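Local structure of translation initiation factor eIF2b-like protein (Chaetomium thermophilum, 4ZEM) at residues D179-F184 and S201-R206. The protein forms the beta subunit of the eIF2B regulatory subcomplex, within a heterodecamer that probably exchanges guanine nucleotide on eIF2 in translation initiation. Residues are numbered along the deposited sequence; the frame is centred on the assembly and turned at random.
Sequences DQIASF and SKTVER
The last turn of helix 154-182 meets the first turn of helix 202-214, the backbones coming nearest at Ala182 and Arg206, whose CA atoms lie 6.5 Å apart. Helix 202-214 follows strand 194-198 of the mostly parallel, Rossmann-like sheet, so the contact sets the end of the long helix against the alpha/beta domain. A small residue suits this close approach: the CB of Ala182 packs 3.8 Å from the carbonyl O of Arg206. Nearly one turn before Arg206, Thr203 meets Ile181 of the long helix, the two side chains crossing at about a right angle with CD1 of Ile181 4.0 Å from CG2 of Thr203. The branched aliphatic chain of Ile181 also reaches Leu304 and Leu361 on two sheet strands and Phe207 of helix 202-214, which suits its buried place. Threonine offers one apolar and one polar branch: chi1 of -62° sets OG1 beside the backbone N and the CG2 methyl anti to it, and while the methyl meets Ile181, OG1 hydrogen-bonds Asp178. Arg206, modelled in two conformers, in one of them forms a salt bridge through NH2 with that same Asp178. OD1 of Asp179 only brushes the aliphatic part of Arg206, 4.3 Å from its CD.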
ATOM      1  N   ASP A 179       0.839  11.541   3.731  1.00 36.22           N
ATOM      2  CA  ASP A 179       0.393  12.889   4.069  1.00 38.99           C
ATOM      3  C   ASP A 179      -1.105  12.929   4.332  1.00 32.27           C
ATOM      4  O   ASP A 179      -1.574  13.674   5.188  1.00 40.23           O
ATOM      5  CB  ASP A 179       0.753  13.877   2.963  1.00 33.12           C
ATOM      6  CG  ASP A 179       2.244  14.166   2.911  1.00 67.65           C
ATOM      7  OD1 ASP A 179       2.927  13.945   3.937  1.00 60.02           O
ATOM      8  OD2 ASP A 179       2.728  14.619   1.851  1.00 73.69           O
ATOM      9  N   GLN A 180      -1.864  12.163   3.562  1.00 33.59           N
ATOM     10  CA  GLN A 180      -3.302  12.128   3.764  1.00 39.37           C
ATOM     11  C   GLN A 180      -3.628  11.488   5.107  1.00 42.16           C
ATOM     12  O   GLN A 180      -4.500  11.964   5.830  1.00 46.29           O
ATOM     13  CB  GLN A 180      -3.992  11.400   2.616  1.00 40.71           C
ATOM     14  CG  GLN A 180      -4.088  12.256   1.377  1.00 42.40           C
ATOM     15  CD  GLN A 180      -4.524  11.475   0.165  1.00 51.35           C
ATOM     16  OE1 GLN A 180      -4.475  10.247   0.154  1.00 58.01           O
ATOM     17  NE2 GLN A 180      -4.934  12.185  -0.877  1.00 53.33           N
ATOM     18  N   ILE A 181      -2.913  10.418   5.444  1.00 36.69           N
ATOM     19  CA  ILE A 181      -3.089   9.774   6.739  1.00 35.32           C
ATOM     20  C   ILE A 181      -2.713  10.748   7.862  1.00 36.36           C
ATOM     21  O   ILE A 181      -3.430  10.872   8.862  1.00 39.06           O
ATOM     22  CB  ILE A 181      -2.248   8.489   6.840  1.00 32.30           C
ATOM     23  CG1 ILE A 181      -2.794   7.430   5.870  1.00 38.02           C
ATOM     24  CG2 ILE A 181      -2.238   7.966   8.266  1.00 26.39           C
ATOM     25  CD1 ILE A 181      -1.954   6.169   5.774  1.00 26.67           C
ATOM     26  N   ALA A 182      -1.616  11.477   7.664  1.00 28.16           N
ATOM     27  CA  ALA A 182      -1.134  12.443   8.650  1.00 33.40           C
ATOM     28  C   ALA A 182      -2.079  13.633   8.841  1.00 29.82           C
ATOM     29  O   ALA A 182      -2.013  14.297   9.867  1.00 38.27           O
ATOM     30  CB  ALA A 182       0.256  12.943   8.267  1.00 29.25           C
ATOM     31  N   SER A 183      -2.925  13.928   7.856  1.00 30.82           N
ATOM     32  CA  SER A 183      -3.861  15.055   7.980  1.00 34.01           C
ATOM     33  C   SER A 183      -4.923  14.791   9.054  1.00 32.68           C
ATOM     34  O   SER A 183      -5.636  15.699   9.464  1.00 40.98           O
ATOM     35  CB  SER A 183      -4.543  15.385   6.642  1.00 33.95           C
ATOM     36  OG  SER A 183      -5.314  14.308   6.145  1.00 51.12           O
ATOM     37  N   PHE A 184      -5.052  13.543   9.485  1.00 38.74           N
ATOM     38  CA  PHE A 184      -6.010  13.213  10.537  1.00 40.24           C
ATOM     39  C   PHE A 184      -5.355  13.116  11.912  1.00 42.59           C
ATOM     40  O   PHE A 184      -6.004  12.740  12.884  1.00 45.69           O
ATOM     41  CB  PHE A 184      -6.736  11.911  10.200  1.00 32.99           C
ATOM     42  CG  PHE A 184      -7.580  12.011   8.968  1.00 44.86           C
ATOM     43  CD1 PHE A 184      -7.097  11.565   7.740  1.00 31.49           C
ATOM     44  CD2 PHE A 184      -8.839  12.594   9.025  1.00 34.79           C
ATOM     45  CE1 PHE A 184      -7.866  11.682   6.589  1.00 35.74           C
ATOM     46  CE2 PHE A 184      -9.615  12.710   7.876  1.00 47.32           C
ATOM     47  CZ  PHE A 184      -9.126  12.254   6.655  1.00 34.46           C
ATOM     48  N   SER A 201       7.322   3.002  11.347  1.00 47.09           N
ATOM     49  CA  SER A 201       7.741   3.071   9.948  1.00 37.45           C
ATOM     50  C   SER A 201       7.714   4.521   9.467  1.00 43.06           C
ATOM     51  O   SER A 201       7.410   5.423  10.248  1.00 53.98           O
ATOM     52  CB  SER A 201       6.816   2.217   9.083  1.00 48.77           C
ATOM     53  OG  SER A 201       5.458   2.595   9.279  1.00 52.04           O
ATOM     54  N   LYS A 202       8.013   4.747   8.189  1.00 44.00           N
ATOM     55  CA  LYS A 202       7.953   6.098   7.627  1.00 47.52           C
ATOM     56  C   LYS A 202       6.578   6.732   7.732  1.00 41.87           C
ATOM     57  O   LYS A 202       6.463   7.931   7.985  1.00 46.87           O
ATOM     58  CB  LYS A 202       8.394   6.102   6.164  1.00 55.68           C
ATOM     59  CG  LYS A 202       9.880   6.280   5.970  1.00 78.30           C
ATOM     60  CD  LYS A 202      10.259   7.687   6.422  1.00 89.29           C
ATOM     61  CE  LYS A 202      11.752   7.938   6.355  1.00102.40           C
ATOM     62  NZ  LYS A 202      12.059   9.373   6.611  1.00110.32           N
ATOM     63  N   THR A 203       5.542   5.927   7.534  1.00 29.89           N
ATOM     64  CA  THR A 203       4.175   6.412   7.623  1.00 41.03           C
ATOM     65  C   THR A 203       3.871   6.920   9.030  1.00 38.25           C
ATOM     66  O   THR A 203       3.271   7.978   9.192  1.00 40.64           O
ATOM     67  CB  THR A 203       3.174   5.315   7.238  1.00 35.39           C
ATOM     68  OG1 THR A 203       3.408   4.932   5.882  1.00 47.35           O
ATOM     69  CG2 THR A 203       1.741   5.821   7.373  1.00 30.98           C
ATOM     70  N   VAL A 204       4.307   6.172  10.040  1.00 37.72           N
ATOM     71  CA  VAL A 204       4.107   6.572  11.424  1.00 40.42           C
ATOM     72  C   VAL A 204       4.936   7.818  11.748  1.00 41.23           C
ATOM     73  O   VAL A 204       4.467   8.732  12.436  1.00 36.96           O
ATOM     74  CB  VAL A 204       4.483   5.438  12.404  1.00 42.08           C
ATOM     75  CG1 VAL A 204       4.291   5.894  13.844  1.00 34.56           C
ATOM     76  CG2 VAL A 204       3.646   4.200  12.125  1.00 37.55           C
ATOM     77  N   GLU A 205       6.158   7.866  11.232  1.00 38.25           N
ATOM     78  CA  GLU A 205       7.022   9.016  11.459  1.00 37.40           C
ATOM     79  C   GLU A 205       6.383  10.290  10.905  1.00 43.58           C
ATOM     80  O   GLU A 205       6.353  11.314  11.584  1.00 48.62           O
ATOM     81  CB  GLU A 205       8.402   8.792  10.832  1.00 32.47           C
ATOM     82  CG  GLU A 205       9.220   7.679  11.494  1.00 55.65           C
ATOM     83  CD  GLU A 205      10.624   7.540  10.912  1.00 78.11           C
ATOM     84  OE1 GLU A 205      11.075   8.467  10.203  1.00 96.77           O
ATOM     85  OE2 GLU A 205      11.271   6.496  11.152  1.00 78.42           O
ATOM     86  N   ARG A 206       5.856  10.223   9.687  0.55 40.94           N
ATOM     87  CA  ARG A 206       5.232  11.391   9.078  0.55 39.51           C
ATOM     88  C   ARG A 206       3.974  11.789   9.846  0.55 39.85           C
ATOM     89  O   ARG A 206       3.653  12.974   9.957  0.55 40.13           O
ATOM     90  CB  ARG A 206       4.911  11.130   7.603  0.55 40.97           C
ATOM     91  CG  ARG A 206       6.149  10.907   6.734  0.55 48.78           C
ATOM     92  CD  ARG A 206       5.840  11.107   5.258  0.55 55.51           C
ATOM     93  NE  ARG A 206       6.995  10.836   4.404  0.55 56.92           N
ATOM     94  CZ  ARG A 206       7.104   9.778   3.604  0.55 57.80           C
ATOM     95  NH1 ARG A 206       8.190   9.613   2.862  0.55 51.63           N
ATOM     96  NH2 ARG A 206       6.125   8.885   3.538  0.55 31.59           N
TER